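Local coordinates for cysteine desulfurase (Thermococcus onnurineus, PDB 5B89), which probably releases sulfur from L-cysteine for transfer to a sulfur carrier, leaving L-alanine, with the help of pyridoxal 5'-phosphate, at residues Gly161-Ile172 with Val189-Ala200. Residues are numbered along the deposited sequence; the frame is centred on the assembly and turned at random.
Sequences GNLDLSDAEKKI and VIHEVEELGKIA
With CG anti to the carbonyl carbon in both His-191 and Leu-163 (chi1 -66° in each), the imidazole and the isobutyl group cross at about a right angle. Leu-163 CD1 lies over one ring face, 3.5 Å from His-191 CD2. The contact exemplifies how helices of successive beta-alpha-beta crossovers pack side by side on a mostly parallel sheet: helix 165-172 leads from strand 151-154 to 177-181, helix 193-203 from there to 206-210.

The ring edge is turned to the loop: His-191 NE2 gives a weak, bent hydrogen bond to Gly-161 O (3.4 Å), which lies in the ring plane, while ND1 bonds to Gln-181 O. Replacing the imidazole by an alanine is likely to leave both carbonyls without this donor ring and a gap against Leu-163 CD1.

Farther along, helix 165-172 and the first turns of helix 193-203 come within 10.0 Å, axis to axis, at 28°. Leu-196 forks toward the other segment, CD1 to Leu-163 CD1 in the loop, CD2 to Ala-168 CB (3.8 Å) and Leu-165 CD2 on the helix. Ile-172 CG2 packs on Ile-199 CG2 at 3.8 Å, and Glu-169 lends its CG methylene to Ile-199 CD1.

Beside this apolar seam, a water donates to Leu-163 O (2.8 Å) and to Glu-192 OE2. Hydrocarbon packing thus runs from loops into helices, with the polar links in the loops; there, two carbonyl acceptors may favour a protonated His-191, although the NE2 bond is weak, and the salt bridge from Lys-342 probably balances the charge of Glu-192.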
ATOM      1  N   GLY B 161     -20.285  25.051  -3.309  1.00 18.18           N
ATOM      2  CA  GLY B 161     -19.924  24.033  -2.352  1.00 18.26           C
ATOM      3  C   GLY B 161     -20.391  24.296  -0.928  1.00 17.19           C
ATOM      4  O   GLY B 161     -20.079  23.552  -0.105  1.00 18.38           O
ATOM      5  N   ASN B 162     -21.130  25.351  -0.675  1.00 16.83           N
ATOM      6  CA  ASN B 162     -21.560  25.639   0.670  1.00 19.09           C
ATOM      7  C   ASN B 162     -22.769  24.782   1.034  1.00 17.43           C
ATOM      8  O   ASN B 162     -23.766  24.848   0.422  1.00 18.64           O
ATOM      9  CB  ASN B 162     -21.939  27.095   0.865  1.00 17.83           C
ATOM     10  CG  ASN B 162     -20.916  28.076   0.352  1.00 19.84           C
ATOM     11  OD1 ASN B 162     -21.182  28.826  -0.565  1.00 23.26           O
ATOM     12  ND2 ASN B 162     -19.831  28.131   0.977  1.00 16.75           N
ATOM     13  N   LEU B 163     -22.604  23.978   2.057  1.00 16.77           N
ATOM     14  CA  LEU B 163     -23.654  23.141   2.504  1.00 17.02           C
ATOM     15  C   LEU B 163     -24.706  23.924   3.293  1.00 15.92           C
ATOM     16  O   LEU B 163     -24.423  24.827   3.976  1.00 19.88           O
ATOM     17  CB  LEU B 163     -23.114  22.045   3.438  1.00 15.63           C
ATOM     18  CG  LEU B 163     -22.180  21.016   2.842  1.00 16.85           C
ATOM     19  CD1 LEU B 163     -21.447  20.281   3.972  1.00 16.50           C
ATOM     20  CD2 LEU B 163     -22.874  20.049   1.920  1.00 18.89           C
ATOM     21  N   ASP B 164     -25.948  23.483   3.210  1.00 18.27           N
ATOM     22  CA  ASP B 164     -27.054  24.047   3.982  1.00 19.31           C
ATOM     23  C   ASP B 164     -27.086  23.274   5.311  1.00 18.11           C
ATOM     24  O   ASP B 164     -27.500  22.162   5.326  1.00 17.60           O
ATOM     25  CB  ASP B 164     -28.326  23.779   3.201  1.00 20.55           C
ATOM     26  CG  ASP B 164     -29.606  24.251   3.909  1.00 22.77           C
ATOM     27  OD1 ASP B 164     -29.568  24.523   5.077  1.00 23.85           O
ATOM     28  OD2 ASP B 164     -30.618  24.316   3.228  1.00 26.75           O
ATOM     29  N   LEU B 165     -26.591  23.874   6.380  1.00 18.47           N
ATOM     30  CA  LEU B 165     -26.467  23.215   7.640  1.00 18.87           C
ATOM     31  C   LEU B 165     -27.795  22.871   8.295  1.00 22.21           C
ATOM     32  O   LEU B 165     -27.863  21.999   9.073  1.00 20.86           O
ATOM     33  CB  LEU B 165     -25.548  23.974   8.556  1.00 20.14           C
ATOM     34  CG  LEU B 165     -24.080  23.934   8.115  1.00 24.28           C
ATOM     35  CD1 LEU B 165     -23.237  24.638   9.139  1.00 28.08           C
ATOM     36  CD2 LEU B 165     -23.528  22.550   7.850  1.00 25.93           C
ATOM     37  N   SER B 166     -28.834  23.588   7.919  1.00 22.21           N
ATOM     38  CA  SER B 166     -30.173  23.304   8.387  1.00 22.70           C
ATOM     39  C   SER B 166     -30.616  22.003   7.756  1.00 23.55           C
ATOM     40  O   SER B 166     -31.118  21.174   8.419  1.00 25.74           O
ATOM     41  CB  SER B 166     -31.117  24.448   8.036  1.00 25.41           C
ATOM     42  OG  SER B 166     -30.810  25.515   8.869  1.00 36.39           O
ATOM     43  N   ASP B 167     -30.403  21.828   6.472  1.00 21.21           N
ATOM     44  CA  ASP B 167     -30.675  20.586   5.827  1.00 22.30           C
ATOM     45  C   ASP B 167     -29.794  19.456   6.433  1.00 19.46           C
ATOM     46  O   ASP B 167     -30.250  18.291   6.564  1.00 19.40           O
ATOM     47  CB  ASP B 167     -30.435  20.687   4.320  1.00 24.17           C
ATOM     48  CG  ASP B 167     -30.936  19.521   3.595  1.00 25.29           C
ATOM     49  OD1 ASP B 167     -32.152  19.222   3.659  1.00 24.41           O
ATOM     50  OD2 ASP B 167     -30.179  18.725   2.939  1.00 21.79           O
ATOM     51  N   ALA B 168     -28.509  19.777   6.727  1.00 16.11           N
ATOM     52  CA  ALA B 168     -27.650  18.758   7.354  1.00 16.72           C
ATOM     53  C   ALA B 168     -28.235  18.199   8.636  1.00 17.57           C
ATOM     54  O   ALA B 168     -28.224  17.047   8.885  1.00 17.36           O
ATOM     55  CB  ALA B 168     -26.274  19.316   7.615  1.00 16.75           C
ATOM     56  N   GLU B 169     -28.811  19.084   9.440  1.00 18.21           N
ATOM     57  CA  GLU B 169     -29.369  18.631  10.701  1.00 19.54           C
ATOM     58  C   GLU B 169     -30.550  17.730  10.455  1.00 18.80           C
ATOM     59  O   GLU B 169     -30.683  16.674  11.103  1.00 19.61           O
ATOM     60  CB  GLU B 169     -29.875  19.831  11.450  1.00 21.69           C
ATOM     61  CG  GLU B 169     -28.894  20.747  12.076  1.00 29.01           C
ATOM     62  CD  GLU B 169     -29.591  21.895  12.828  1.00 39.45           C
ATOM     63  OE1 GLU B 169     -30.483  22.546  12.243  1.00 50.16           O
ATOM     64  OE2 GLU B 169     -29.246  22.134  13.986  1.00 42.69           O
ATOM     65  N   LYS B 170     -31.359  18.070   9.491  1.00 18.79           N
ATOM     66  CA  LYS B 170     -32.482  17.255   9.166  1.00 23.01           C
ATOM     67  C   LYS B 170     -32.096  15.913   8.642  1.00 22.84           C
ATOM     68  O   LYS B 170     -32.644  14.949   9.037  1.00 25.29           O
ATOM     69  CB  LYS B 170     -33.382  17.927   8.145  1.00 24.68           C
ATOM     70  CG  LYS B 170     -34.066  19.117   8.705  1.00 33.42           C
ATOM     71  CD  LYS B 170     -34.718  20.019   7.676  1.00 39.31           C
ATOM     72  CE  LYS B 170     -35.407  21.158   8.425  1.00 43.50           C
ATOM     73  NZ  LYS B 170     -35.784  22.368   7.657  1.00 49.85           N
ATOM     74  N   LYS B 171     -31.143  15.871   7.733  1.00 20.43           N
ATOM     75  CA  LYS B 171     -30.731  14.626   7.169  1.00 20.61           C
ATOM     76  C   LYS B 171     -29.975  13.717   8.125  1.00 19.43           C
ATOM     77  O   LYS B 171     -30.122  12.547   8.050  1.00 21.07           O
ATOM     78  CB  LYS B 171     -29.862  14.874   5.951  1.00 22.38           C
ATOM     79  CG  LYS B 171     -30.589  15.559   4.797  1.00 26.09           C
ATOM     80  CD  LYS B 171     -30.474  14.726   3.573  1.00 26.27           C
ATOM     81  CE  LYS B 171     -31.469  15.141   2.510  1.00 28.27           C
ATOM     82  NZ  LYS B 171     -31.141  16.456   1.922  1.00 26.01           N
ATOM     83  N   ILE B 172     -29.187  14.309   9.000  1.00 20.07           N
ATOM     84  CA  ILE B 172     -28.289  13.515   9.890  1.00 19.01           C
ATOM     85  C   ILE B 172     -29.130  12.885  11.041  1.00 22.04           C
ATOM     86  O   ILE B 172     -28.779  11.823  11.539  1.00 18.76           O
ATOM     87  CB  ILE B 172     -27.156  14.349  10.434  1.00 18.47           C
ATOM     88  CG1 ILE B 172     -26.236  14.715   9.235  1.00 18.76           C
ATOM     89  CG2 ILE B 172     -26.382  13.623  11.506  1.00 19.44           C
ATOM     90  CD1 ILE B 172     -25.182  15.741   9.622  1.00 18.29           C
ATOM     91  N   VAL B 189     -13.808  24.082  -1.445  1.00 12.91           N
ATOM     92  CA  VAL B 189     -14.585  24.407  -0.260  1.00 12.71           C
ATOM     93  C   VAL B 189     -14.078  23.704   1.019  1.00 11.57           C
ATOM     94  O   VAL B 189     -13.800  22.473   0.920  1.00 12.52           O
ATOM     95  CB  VAL B 189     -16.120  24.137  -0.428  1.00 13.86           C
ATOM     96  CG1 VAL B 189     -16.451  22.772  -0.940  1.00 15.59           C
ATOM     97  CG2 VAL B 189     -16.865  24.549   0.811  1.00 16.27           C
ATOM     98  N   ILE B 190     -13.970  24.462   2.077  1.00 11.68           N
ATOM     99  CA  ILE B 190     -13.716  23.913   3.422  1.00 12.53           C
ATOM    100  C   ILE B 190     -15.038  23.756   4.094  1.00 13.18           C
ATOM    101  O   ILE B 190     -15.606  24.760   4.482  1.00 15.29           O
ATOM    102  CB  ILE B 190     -12.745  24.767   4.255  1.00 13.67           C
ATOM    103  CG1 ILE B 190     -11.412  25.119   3.442  1.00 13.71           C
ATOM    104  CG2 ILE B 190     -12.379  24.042   5.580  1.00 13.49           C
ATOM    105  CD1 ILE B 190     -10.577  26.111   4.116  1.00 14.40           C
ATOM    106  N   HIS B 191     -15.504  22.549   4.310  1.00 12.64           N
ATOM    107  CA  HIS B 191     -16.760  22.371   5.021  1.00 13.24           C
ATOM    108  C   HIS B 191     -16.648  22.571   6.520  1.00 14.03           C
ATOM    109  O   HIS B 191     -15.604  22.514   7.074  1.00 14.44           O
ATOM    110  CB  HIS B 191     -17.297  20.992   4.729  1.00 13.31           C
ATOM    111  CG  HIS B 191     -17.689  20.794   3.307  1.00 12.39           C
ATOM    112  ND1 HIS B 191     -17.220  19.765   2.531  1.00 16.48           N
ATOM    113  CD2 HIS B 191     -18.480  21.526   2.508  1.00 11.32           C
ATOM    114  CE1 HIS B 191     -17.734  19.853   1.329  1.00 13.80           C
ATOM    115  NE2 HIS B 191     -18.502  20.913   1.296  1.00 17.60           N
ATOM    116  N   GLU B 192     -17.789  22.851   7.141  1.00 14.46           N
ATOM    117  CA  GLU B 192     -17.876  23.058   8.574  1.00 14.43           C
ATOM    118  C   GLU B 192     -17.891  21.721   9.262  1.00 15.46           C
ATOM    119  O   GLU B 192     -18.836  21.341   9.853  1.00 13.72           O
ATOM    120  CB  GLU B 192     -19.130  23.871   8.906  1.00 16.35           C
ATOM    121  CG  GLU B 192     -19.201  25.151   8.079  1.00 17.08           C
ATOM    122  CD  GLU B 192     -19.902  25.007   6.697  1.00 24.02           C
ATOM    123  OE1 GLU B 192     -20.037  23.920   6.107  1.00 22.79           O
ATOM    124  OE2 GLU B 192     -20.298  26.063   6.192  1.00 35.72           O
ATOM    125  N   VAL B 193     -16.775  21.034   9.153  1.00 13.69           N
ATOM    126  CA  VAL B 193     -16.683  19.701   9.696  1.00 14.57           C
ATOM    127  C   VAL B 193     -16.914  19.587  11.216  1.00 14.29           C
ATOM    128  O   VAL B 193     -17.500  18.640  11.650  1.00 14.93           O
ATOM    129  CB  VAL B 193     -15.397  18.992   9.252  1.00 15.14           C
ATOM    130  CG1 VAL B 193     -15.319  17.622   9.859  1.00 20.16           C
ATOM    131  CG2 VAL B 193     -15.370  18.829   7.760  1.00 17.69           C
ATOM    132  N   GLU B 194     -16.461  20.545  11.958  1.00 13.97           N
ATOM    133  CA  GLU B 194     -16.677  20.484  13.374  1.00 15.10           C
ATOM    134  C   GLU B 194     -18.161  20.510  13.680  1.00 15.71           C
ATOM    135  O   GLU B 194     -18.625  19.775  14.474  1.00 15.36           O
ATOM    136  CB  GLU B 194     -15.960  21.615  14.068  1.00 18.07           C
ATOM    137  CG  GLU B 194     -14.460  21.600  13.884  1.00 23.60           C
ATOM    138  CD  GLU B 194     -13.857  22.857  14.436  1.00 34.25           C
ATOM    139  OE1 GLU B 194     -13.107  23.495  13.707  1.00 37.06           O
ATOM    140  OE2 GLU B 194     -14.211  23.210  15.576  1.00 44.00           O
ATOM    141  N   GLU B 195     -18.885  21.355  12.982  1.00 14.99           N
ATOM    142  CA  GLU B 195     -20.319  21.447  13.194  1.00 17.04           C
ATOM    143  C   GLU B 195     -21.059  20.219  12.726  1.00 15.93           C
ATOM    144  O   GLU B 195     -21.927  19.781  13.392  1.00 16.53           O
ATOM    145  CB  GLU B 195     -20.884  22.689  12.541  1.00 19.79           C
ATOM    146  CG  GLU B 195     -22.343  22.944  12.885  1.00 27.23           C
ATOM    147  CD  GLU B 195     -22.622  23.082  14.397  1.00 32.98           C
ATOM    148  OE1 GLU B 195     -21.819  23.626  15.140  1.00 38.20           O
ATOM    149  OE2 GLU B 195     -23.668  22.599  14.813  1.00 38.07           O
ATOM    150  N   LEU B 196     -20.674  19.683  11.579  1.00 13.70           N
ATOM    151  CA  LEU B 196     -21.284  18.475  11.072  1.00 12.93           C
ATOM    152  C   LEU B 196     -20.999  17.327  12.092  1.00 14.31           C
ATOM    153  O   LEU B 196     -21.890  16.480  12.325  1.00 13.73           O
ATOM    154  CB  LEU B 196     -20.713  18.115   9.673  1.00 14.31           C
ATOM    155  CG  LEU B 196     -21.116  19.147   8.599  1.00 13.86           C
ATOM    156  CD1 LEU B 196     -20.270  18.924   7.370  1.00 16.89           C
ATOM    157  CD2 LEU B 196     -22.541  18.884   8.216  1.00 16.97           C
ATOM    158  N   GLY B 197     -19.789  17.248  12.622  1.00 14.53           N
ATOM    159  CA  GLY B 197     -19.442  16.233  13.597  1.00 13.06           C
ATOM    160  C   GLY B 197     -20.233  16.379  14.872  1.00 13.89           C
ATOM    161  O   GLY B 197     -20.572  15.373  15.483  1.00 14.92           O
ATOM    162  N   LYS B 198     -20.417  17.577  15.302  1.00 12.26           N
ATOM    163  CA  LYS B 198     -21.284  17.862  16.491  1.00 14.57           C
ATOM    164  C   LYS B 198     -22.661  17.360  16.222  1.00 15.07           C
ATOM    165  O   LYS B 198     -23.254  16.647  17.087  1.00 15.74           O
ATOM    166  CB  LYS B 198     -21.279  19.312  16.897  1.00 15.52           C
ATOM    167  CG  LYS B 198     -22.287  19.642  18.012  1.00 20.50           C
ATOM    168  CD  LYS B 198     -22.327  21.138  18.280  1.00 24.51           C
ATOM    169  CE  LYS B 198     -23.661  21.585  19.035  1.00 25.40           C
ATOM    170  NZ  LYS B 198     -23.831  20.776  20.253  1.00 28.86           N
ATOM    171  N   ILE B 199     -23.273  17.644  15.115  1.00 13.39           N
ATOM    172  CA  ILE B 199     -24.530  17.108  14.721  1.00 14.04           C
ATOM    173  C   ILE B 199     -24.597  15.610  14.737  1.00 15.38           C
ATOM    174  O   ILE B 199     -25.510  14.976  15.313  1.00 16.45           O
ATOM    175  CB  ILE B 199     -25.063  17.668  13.385  1.00 16.93           C
ATOM    176  CG1 ILE B 199     -25.170  19.220  13.431  1.00 17.95           C
ATOM    177  CG2 ILE B 199     -26.374  17.055  13.047  1.00 19.47           C
ATOM    178  CD1 ILE B 199     -25.311  19.881  12.081  1.00 18.20           C
ATOM    179  N   ALA B 200     -23.591  14.977  14.126  1.00 16.05           N
ATOM    180  CA  ALA B 200     -23.579  13.516  14.079  1.00 13.49           C
ATOM    181  C   ALA B 200     -23.409  12.977  15.494  1.00 12.98           C
ATOM    182  O   ALA B 200     -24.118  11.952  15.772  1.00 15.69           O
ATOM    183  CB  ALA B 200     -22.376  13.021  13.168  1.00 13.73           C
TER
HETATM  184  O   HOH W   1     -22.097  26.332   4.423  1.00 28.38           O